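Local atomic coordinates of MutT/nudix family protein (Enterococcus faecalis, PDB entry 2FML), a protein that is of unknown function but combines a Nudix domain with an NrtR-like winged-helix domain, and so may hydrolyse nucleoside diphosphate derivatives or regulate transcription. Residues A[47-51]-A[52-56]. Numbering follows the deposited sequence.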
loop_
_atom_site.group_PDB
_atom_site.type_symbol
_atom_site.label_atom_id
_atom_site.label_comp_id
_atom_site.label_asym_id
_atom_site.label_seq_id
_atom_site.Cartn_x
_atom_site.Cartn_y
_atom_site.Cartn_z
ATOM N N LEU A 47 5.016 15.589 -6.707
ATOM C CA LEU A 47 5.069 16.751 -5.857
ATOM C C LEU A 47 6.439 17.355 -5.994
ATOM O O LEU A 47 7.457 16.656 -5.977
ATOM C CB LEU A 47 4.876 16.338 -4.405
ATOM C CG LEU A 47 3.524 15.807 -4.003
ATOM C CD1 LEU A 47 3.528 15.540 -2.508
ATOM C CD2 LEU A 47 2.383 16.764 -4.437
ATOM N N CYS A 48 6.468 18.675 -6.131
ATOM C CA CYS A 48 7.726 19.401 -6.125
ATOM C C CYS A 48 7.581 20.613 -5.201
ATOM O O CYS A 48 6.508 20.862 -4.637
ATOM C CB CYS A 48 8.132 19.781 -7.568
ATOM S SG CYS A 48 7.134 21.038 -8.358
ATOM N N TYR A 49 8.647 21.394 -5.081
ATOM C CA TYR A 49 8.540 22.612 -4.338
ATOM C C TYR A 49 9.371 23.707 -5.000
ATOM O O TYR A 49 10.554 23.516 -5.207
ATOM C CB TYR A 49 8.979 22.319 -2.907
ATOM C CG TYR A 49 9.179 23.509 -1.996
ATOM C CD1 TYR A 49 8.112 24.072 -1.286
ATOM C CD2 TYR A 49 10.469 24.020 -1.785
ATOM C CE1 TYR A 49 8.355 25.162 -0.416
ATOM C CE2 TYR A 49 10.702 25.075 -0.942
ATOM C CZ TYR A 49 9.653 25.663 -0.277
ATOM O OH TYR A 49 9.962 26.705 0.559
ATOM N N ASN A 50 8.742 24.836 -5.355
ATOM C CA ASN A 50 9.468 26.039 -5.766
ATOM C C ASN A 50 9.999 26.896 -4.575
ATOM O O ASN A 50 9.192 27.446 -3.853
ATOM C CB ASN A 50 8.557 26.889 -6.675
ATOM C CG ASN A 50 9.326 27.969 -7.422
ATOM O OD1 ASN A 50 9.806 28.956 -6.834
ATOM N ND2 ASN A 50 9.482 27.768 -8.722
ATOM N N LYS A 51 11.321 27.034 -4.378
ATOM C CA LYS A 51 11.878 27.766 -3.199
ATOM C C LYS A 51 11.628 29.266 -3.200
ATOM O O LYS A 51 11.381 29.865 -2.155
ATOM C CB LYS A 51 13.411 27.601 -3.044
ATOM C CG LYS A 51 13.927 26.185 -2.767
ATOM C CD LYS A 51 15.159 25.881 -3.638
ATOM C CE LYS A 51 16.424 26.589 -3.161
ATOM N NZ LYS A 51 17.297 25.733 -2.288
ATOM N N GLU A 52 11.763 29.888 -4.363
ATOM C CA GLU A 52 11.665 31.337 -4.446
ATOM C C GLU A 52 10.238 31.729 -4.101
ATOM O O GLU A 52 10.013 32.653 -3.319
ATOM C CB GLU A 52 12.120 31.867 -5.829
ATOM C CG GLU A 52 13.427 31.184 -6.398
ATOM C CD GLU A 52 13.149 29.773 -7.052
ATOM O OE1 GLU A 52 12.589 29.720 -8.188
ATOM O OE2 GLU A 52 13.485 28.725 -6.432
ATOM N N ALA A 53 9.290 30.955 -4.626
ATOM C CA ALA A 53 7.871 31.186 -4.429
ATOM C C ALA A 53 7.347 30.673 -3.100
ATOM O O ALA A 53 6.277 31.101 -2.651
ATOM C CB ALA A 53 7.111 30.546 -5.549
ATOM N N ASP A 54 8.094 29.754 -2.482
ATOM C CA ASP A 54 7.643 28.949 -1.328
ATOM C C ASP A 54 6.364 28.162 -1.681
ATOM O O ASP A 54 5.392 28.158 -0.937
ATOM C CB ASP A 54 7.499 29.813 -0.045
ATOM C CG ASP A 54 7.702 29.008 1.259
ATOM O OD1 ASP A 54 7.808 27.758 1.218
ATOM O OD2 ASP A 54 7.768 29.617 2.347
ATOM N N GLN A 55 6.382 27.466 -2.815
ATOM C CA GLN A 55 5.157 26.887 -3.384
ATOM C C GLN A 55 5.350 25.398 -3.539
ATOM O O GLN A 55 6.261 24.997 -4.238
ATOM C CB GLN A 55 4.798 27.513 -4.752
ATOM C CG GLN A 55 3.574 28.494 -4.794
ATOM C CD GLN A 55 3.772 29.775 -5.758
ATOM O OE1 GLN A 55 4.190 29.645 -6.926
ATOM N NE2 GLN A 55 3.457 30.996 -5.236
ATOM N N LEU A 56 4.516 24.602 -2.858
ATOM C CA LEU A 56 4.337 23.207 -3.205
ATOM C C LEU A 56 3.539 23.157 -4.505
ATOM O O LEU A 56 2.615 23.936 -4.706
ATOM C CB LEU A 56 3.559 22.452 -2.149
ATOM C CG LEU A 56 4.130 22.166 -0.762
ATOM C CD1 LEU A 56 3.012 21.460 0.068
ATOM C CD2 LEU A 56 5.371 21.297 -0.797
#
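With CG swung anti to the backbone N in Tyr49 (chi1 170°) and likewise in Asp54, phenol and carboxylate meet across a tight beta hairpin in the Nudix domain, between strand 39-50 and strand 55-63. Tyr49 OH donates to Asp54 OD1 over a very short 2.5 Å. The oxygen comes in at the ring edge, in its plane, while the carboxylate plane stands 89° to the ring, almost perpendicular. Lys222 of helix 217-228, in the winged-helix region, touches both side chains.

Where the chain turns back, two residues, Asp54 and Gln55, sit opposite the single Asn50, as in a G1 beta bulge, and Asp54 takes the left-handed backbone conformation usual at the first position of such a bulge. Asn50 and Gln55 form an antiparallel hydrogen-bonded pair: Asn50 N gives to Gln55 O at 2.7 Å, and Gln55 N returns a bond to Asn50 O at 3.0 Å. A weak bond from Asp54 N to Lys51 O, 3.3 Å long, adds to the turn.

Asn50 points to the face of the hairpin opposite Tyr49, and its amide is held at both ends, ND2 by Glu134 and OD1 by Ala53 N, which helps set which way the amide is flipped. Lys51 NZ leads away from the turn to a salt bridge with Glu219 of helix 217-228.

Tyr49 and Leu56 make the next, non-hydrogen-bonded pair, with Leu56 CD2 lying obliquely 3.9 Å from Tyr49 CD1. Leu56 also packs on Phe227, so the phenol-bearing face of the hairpin is joined to helix 217-228. Inside the turn, Asn50 OD1 accepts Ala53 N at 3.0 Å, the donor tilted 22° from the amide carbonyl plane.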